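Long-range contact in putative uncharacterized protein (Chaetomium thermophilum, PDB 4XRI), which probably binds a small GTPase of the Ran type and carries protein cargo into the nucleus as a flexible HEAT-repeat transport receptor: residues 668-680 against 710-724. The protein carries 2 engineered substitutions. Sequence-based numbering, arbitrary orientation.
Sequences CSMAIGLVSDVTR and FKPAILQCFGDIASA
Residues 668-680 and 710-724 form a near-parallel, buried helix-helix contact in the C-terminal half of the superhelix, their axes 8.8 Å apart at closest approach and inclined by 19°. The tightest point is polar: Ser-676 OG donates to the anti lone pair of Asp-720 OD2 at 2.7 Å. The other oxygen, Asp-720 OD1, takes a salt bridge from Arg-680 NH1 at 3.2 Å; OD1 lies near the guanidinium plane, yet that plane and the carboxylate are turned 64° apart. CG and CD of Arg-680 run past OD1, and a bend at chi3 turns the guanidinium back so that NH1 meets the same oxygen. Replacing Asp-720 with an alanine would probably leave the Ser-676 hydroxyl without its acceptor and the guanidinium without its counter-charge. Such side-by-side, like-directed helices one helix apart in sequence, here with 690-701 between them, are the stacking pattern of HEAT repeats; Leu-659 of helix 648-660 packs on Ile-672 and Val-675, Phe-693 of 690-701 on Val-675. A water bridges Ser-676 OG to Ala-713 O. Alongside, packing is apolar: Val-675 CG1 lies 3.4 Å from Cys-717 SG and, nearer the N-terminal ends, Ile-672 CD1 meets Ile-714 CG1 at 3.7 Å. With its sulfur anti to the backbone N (chi1 -174°), Cys-668 places SG over one face of Phe-710, 4.0 Å from the ring centroid; Ser-669 OG sits at the ring's edge.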
loop_
_atom_site.group_PDB
_atom_site.type_symbol
_atom_site.label_atom_id
_atom_site.label_comp_id
_atom_site.label_asym_id
_atom_site.label_seq_id
_atom_site.Cartn_x
_atom_site.Cartn_y
_atom_site.Cartn_z
ATOM N N CYS A 668 11.750 -5.203 -16.498
ATOM C CA CYS A 668 11.257 -4.840 -17.818
ATOM C C CYS A 668 10.825 -3.382 -17.821
ATOM O O CYS A 668 11.195 -2.618 -18.713
ATOM C CB CYS A 668 10.092 -5.740 -18.231
ATOM S SG CYS A 668 9.521 -5.492 -19.942
ATOM N N SER A 669 10.054 -3.003 -16.805
ATOM C CA SER A 669 9.621 -1.618 -16.642
ATOM C C SER A 669 10.811 -0.675 -16.497
ATOM O O SER A 669 10.814 0.421 -17.051
ATOM C CB SER A 669 8.689 -1.480 -15.434
ATOM O OG SER A 669 7.394 -1.967 -15.739
ATOM N N MET A 670 11.820 -1.111 -15.748
ATOM C CA MET A 670 13.045 -0.336 -15.580
ATOM C C MET A 670 13.777 -0.167 -16.908
ATOM O O MET A 670 14.351 0.886 -17.183
ATOM C CB MET A 670 13.964 -1.006 -14.557
ATOM C CG MET A 670 15.232 -0.232 -14.264
ATOM S SD MET A 670 14.918 1.343 -13.444
ATOM C CE MET A 670 14.529 0.790 -11.785
ATOM N N ALA A 671 13.758 -1.218 -17.720
ATOM C CA ALA A 671 14.400 -1.193 -19.028
ATOM C C ALA A 671 13.739 -0.174 -19.948
ATOM O O ALA A 671 14.419 0.548 -20.675
ATOM C CB ALA A 671 14.366 -2.583 -19.662
ATOM N N ILE A 672 12.411 -0.134 -19.921
ATOM C CA ILE A 672 11.654 0.827 -20.715
ATOM C C ILE A 672 11.986 2.249 -20.280
ATOM O O ILE A 672 12.147 3.141 -21.108
ATOM C CB ILE A 672 10.142 0.587 -20.592
ATOM C CG1 ILE A 672 9.793 -0.818 -21.084
ATOM C CG2 ILE A 672 9.372 1.638 -21.376
ATOM C CD1 ILE A 672 8.379 -1.246 -20.739
ATOM N N GLY A 673 12.098 2.443 -18.970
ATOM C CA GLY A 673 12.489 3.723 -18.412
ATOM C C GLY A 673 13.900 4.083 -18.837
ATOM O O GLY A 673 14.213 5.251 -19.069
ATOM N N LEU A 674 14.759 3.074 -18.944
ATOM C CA LEU A 674 16.138 3.286 -19.375
ATOM C C LEU A 674 16.205 3.750 -20.827
ATOM O O LEU A 674 17.065 4.552 -21.187
ATOM C CB LEU A 674 16.963 2.008 -19.196
ATOM C CG LEU A 674 18.029 2.030 -18.098
ATOM C CD1 LEU A 674 19.032 3.149 -18.351
ATOM C CD2 LEU A 674 17.387 2.179 -16.726
ATOM N N VAL A 675 15.301 3.240 -21.659
ATOM C CA VAL A 675 15.250 3.652 -23.060
ATOM C C VAL A 675 14.883 5.126 -23.152
ATOM O O VAL A 675 15.453 5.873 -23.948
ATOM C CB VAL A 675 14.239 2.821 -23.875
ATOM C CG1 VAL A 675 14.209 3.299 -25.324
ATOM C CG2 VAL A 675 14.597 1.345 -23.812
ATOM N N SER A 676 13.927 5.536 -22.323
ATOM C CA SER A 676 13.552 6.942 -22.223
ATOM C C SER A 676 14.740 7.784 -21.779
ATOM O O SER A 676 15.016 8.836 -22.355
ATOM C CB SER A 676 12.385 7.128 -21.250
ATOM O OG SER A 676 11.157 6.774 -21.860
ATOM N N ASP A 677 15.440 7.308 -20.753
ATOM C CA ASP A 677 16.626 7.986 -20.241
ATOM C C ASP A 677 17.686 8.162 -21.323
ATOM O O ASP A 677 18.199 9.261 -21.527
ATOM C CB ASP A 677 17.220 7.213 -19.061
ATOM C CG ASP A 677 16.324 7.231 -17.845
ATOM O OD1 ASP A 677 15.642 8.255 -17.630
ATOM O OD2 ASP A 677 16.302 6.225 -17.104
ATOM N N VAL A 678 18.005 7.070 -22.010
ATOM C CA VAL A 678 19.063 7.065 -23.012
ATOM C C VAL A 678 18.748 7.969 -24.208
ATOM O O VAL A 678 19.618 8.701 -24.681
ATOM C CB VAL A 678 19.336 5.628 -23.510
ATOM C CG1 VAL A 678 20.157 5.640 -24.791
ATOM C CG2 VAL A 678 20.046 4.823 -22.428
ATOM N N THR A 679 17.509 7.924 -24.687
ATOM C CA THR A 679 17.117 8.725 -25.843
ATOM C C THR A 679 17.061 10.210 -25.501
ATOM O O THR A 679 17.389 11.060 -26.330
ATOM C CB THR A 679 15.750 8.287 -26.404
ATOM O OG1 THR A 679 14.761 8.341 -25.369
ATOM C CG2 THR A 679 15.832 6.871 -26.947
ATOM N N ARG A 680 16.649 10.520 -24.278
ATOM C CA ARG A 680 16.575 11.906 -23.834
ATOM C C ARG A 680 17.963 12.460 -23.524
ATOM O O ARG A 680 18.246 13.630 -23.789
ATOM C CB ARG A 680 15.670 12.028 -22.606
ATOM C CG ARG A 680 14.194 11.818 -22.911
ATOM C CD ARG A 680 13.350 11.751 -21.645
ATOM N NE ARG A 680 13.324 13.020 -20.923
ATOM C CZ ARG A 680 12.534 14.042 -21.236
ATOM N NH1 ARG A 680 11.704 13.949 -22.267
ATOM N NH2 ARG A 680 12.577 15.159 -20.523
ATOM N N PHE A 710 2.747 -2.557 -19.109
ATOM C CA PHE A 710 3.909 -1.844 -19.621
ATOM C C PHE A 710 3.537 -0.753 -20.620
ATOM O O PHE A 710 4.352 0.121 -20.916
ATOM C CB PHE A 710 4.890 -2.818 -20.285
ATOM C CG PHE A 710 5.328 -3.946 -19.396
ATOM C CD1 PHE A 710 6.168 -3.714 -18.320
ATOM C CD2 PHE A 710 4.910 -5.241 -19.648
ATOM C CE1 PHE A 710 6.572 -4.754 -17.503
ATOM C CE2 PHE A 710 5.314 -6.285 -18.837
ATOM C CZ PHE A 710 6.146 -6.040 -17.764
ATOM N N LYS A 711 2.312 -0.802 -21.135
ATOM C CA LYS A 711 1.915 0.077 -22.237
ATOM C C LYS A 711 2.036 1.589 -21.952
ATOM O O LYS A 711 2.549 2.316 -22.795
ATOM C CB LYS A 711 0.486 -0.234 -22.676
ATOM C CG LYS A 711 0.072 0.499 -23.954
ATOM C CD LYS A 711 -1.327 0.123 -24.420
ATOM C CE LYS A 711 -1.356 -1.261 -25.037
ATOM N NZ LYS A 711 -2.690 -1.581 -25.602
ATOM N N PRO A 712 1.585 2.069 -20.768
ATOM C CA PRO A 712 1.724 3.514 -20.523
ATOM C C PRO A 712 3.158 4.027 -20.653
ATOM O O PRO A 712 3.377 5.068 -21.275
ATOM C CB PRO A 712 1.223 3.673 -19.081
ATOM C CG PRO A 712 0.253 2.565 -18.904
ATOM C CD PRO A 712 0.830 1.416 -19.682
ATOM N N ALA A 713 4.116 3.305 -20.083
ATOM C CA ALA A 713 5.518 3.708 -20.152
ATOM C C ALA A 713 6.076 3.523 -21.563
ATOM O O ALA A 713 6.950 4.271 -22.000
ATOM C CB ALA A 713 6.343 2.926 -19.151
ATOM N N ILE A 714 5.564 2.521 -22.271
ATOM C CA ILE A 714 5.998 2.245 -23.640
ATOM C C ILE A 714 5.583 3.372 -24.587
ATOM O O ILE A 714 6.338 3.761 -25.484
ATOM C CB ILE A 714 5.426 0.902 -24.143
ATOM C CG1 ILE A 714 6.151 -0.265 -23.471
ATOM C CG2 ILE A 714 5.547 0.782 -25.654
ATOM C CD1 ILE A 714 5.566 -1.618 -23.809
ATOM N N LEU A 715 4.386 3.907 -24.369
ATOM C CA LEU A 715 3.888 5.011 -25.183
ATOM C C LEU A 715 4.672 6.285 -24.904
ATOM O O LEU A 715 5.024 7.019 -25.825
ATOM C CB LEU A 715 2.400 5.242 -24.930
ATOM C CG LEU A 715 1.504 4.030 -25.196
ATOM C CD1 LEU A 715 0.044 4.413 -25.065
ATOM C CD2 LEU A 715 1.793 3.425 -26.567
ATOM N N GLN A 716 4.943 6.537 -23.625
ATOM C CA GLN A 716 5.796 7.653 -23.227
ATOM C C GLN A 716 7.151 7.516 -23.905
ATOM O O GLN A 716 7.742 8.496 -24.360
ATOM C CB GLN A 716 5.966 7.704 -21.703
ATOM C CG GLN A 716 6.974 8.737 -21.234
ATOM C CD GLN A 716 7.289 8.621 -19.749
ATOM O OE1 GLN A 716 6.440 8.240 -18.940
ATOM N NE2 GLN A 716 8.523 8.951 -19.388
ATOM N N CYS A 717 7.623 6.277 -23.979
ATOM C CA CYS A 717 8.889 5.963 -24.617
ATOM C C CYS A 717 8.868 6.291 -26.111
ATOM O O CYS A 717 9.849 6.811 -26.653
ATOM C CB CYS A 717 9.218 4.489 -24.402
ATOM S SG CYS A 717 10.934 4.077 -24.630
ATOM N N PHE A 718 7.749 5.986 -26.766
ATOM C CA PHE A 718 7.549 6.341 -28.172
ATOM C C PHE A 718 7.775 7.832 -28.387
ATOM O O PHE A 718 8.374 8.245 -29.375
ATOM C CB PHE A 718 6.140 5.962 -28.646
ATOM C CG PHE A 718 5.945 4.488 -28.870
ATOM C CD1 PHE A 718 7.029 3.645 -29.057
ATOM C CD2 PHE A 718 4.670 3.948 -28.906
ATOM C CE1 PHE A 718 6.841 2.291 -29.267
ATOM C CE2 PHE A 718 4.476 2.597 -29.116
ATOM C CZ PHE A 718 5.564 1.767 -29.295
ATOM N N GLY A 719 7.288 8.631 -27.446
ATOM C CA GLY A 719 7.431 10.071 -27.506
ATOM C C GLY A 719 8.879 10.505 -27.442
ATOM O O GLY A 719 9.306 11.374 -28.196
ATOM N N ASP A 720 9.638 9.889 -26.541
ATOM C CA ASP A 720 11.059 10.197 -26.390
ATOM C C ASP A 720 11.871 9.796 -27.618
ATOM O O ASP A 720 12.777 10.522 -28.036
ATOM C CB ASP A 720 11.622 9.505 -25.149
ATOM C CG ASP A 720 11.015 10.029 -23.864
ATOM O OD1 ASP A 720 10.846 11.259 -23.745
ATOM O OD2 ASP A 720 10.705 9.215 -22.972
ATOM N N ILE A 721 11.541 8.643 -28.193
ATOM C CA ILE A 721 12.225 8.161 -29.386
ATOM C C ILE A 721 11.961 9.091 -30.569
ATOM O O ILE A 721 12.873 9.419 -31.333
ATOM C CB ILE A 721 11.790 6.729 -29.741
ATOM C CG1 ILE A 721 12.361 5.740 -28.723
ATOM C CG2 ILE A 721 12.246 6.354 -31.146
ATOM C CD1 ILE A 721 11.861 4.326 -28.902
ATOM N N ALA A 722 10.708 9.520 -30.702
ATOM C CA ALA A 722 10.311 10.443 -31.761
ATOM C C ALA A 722 11.119 11.735 -31.692
ATOM O O ALA A 722 11.579 12.251 -32.711
ATOM C CB ALA A 722 8.819 10.746 -31.673
ATOM N N SER A 723 11.282 12.255 -30.479
ATOM C CA SER A 723 12.069 13.464 -30.257
ATOM C C SER A 723 13.528 13.257 -30.642
ATOM O O SER A 723 14.171 14.152 -31.190
ATOM C CB SER A 723 11.983 13.905 -28.793
ATOM O OG SER A 723 10.734 14.505 -28.511
ATOM N N ALA A 724 14.042 12.067 -30.356
ATOM C CA ALA A 724 15.446 11.766 -30.588
ATOM C C ALA A 724 15.777 11.590 -32.067
ATOM O O ALA A 724 16.839 12.015 -32.522
ATOM C CB ALA A 724 15.848 10.516 -29.810
HETATM O O HOH W 1 8.918 5.422 -20.431
HETATM O O HOH W 2 14.179 12.221 -26.485
#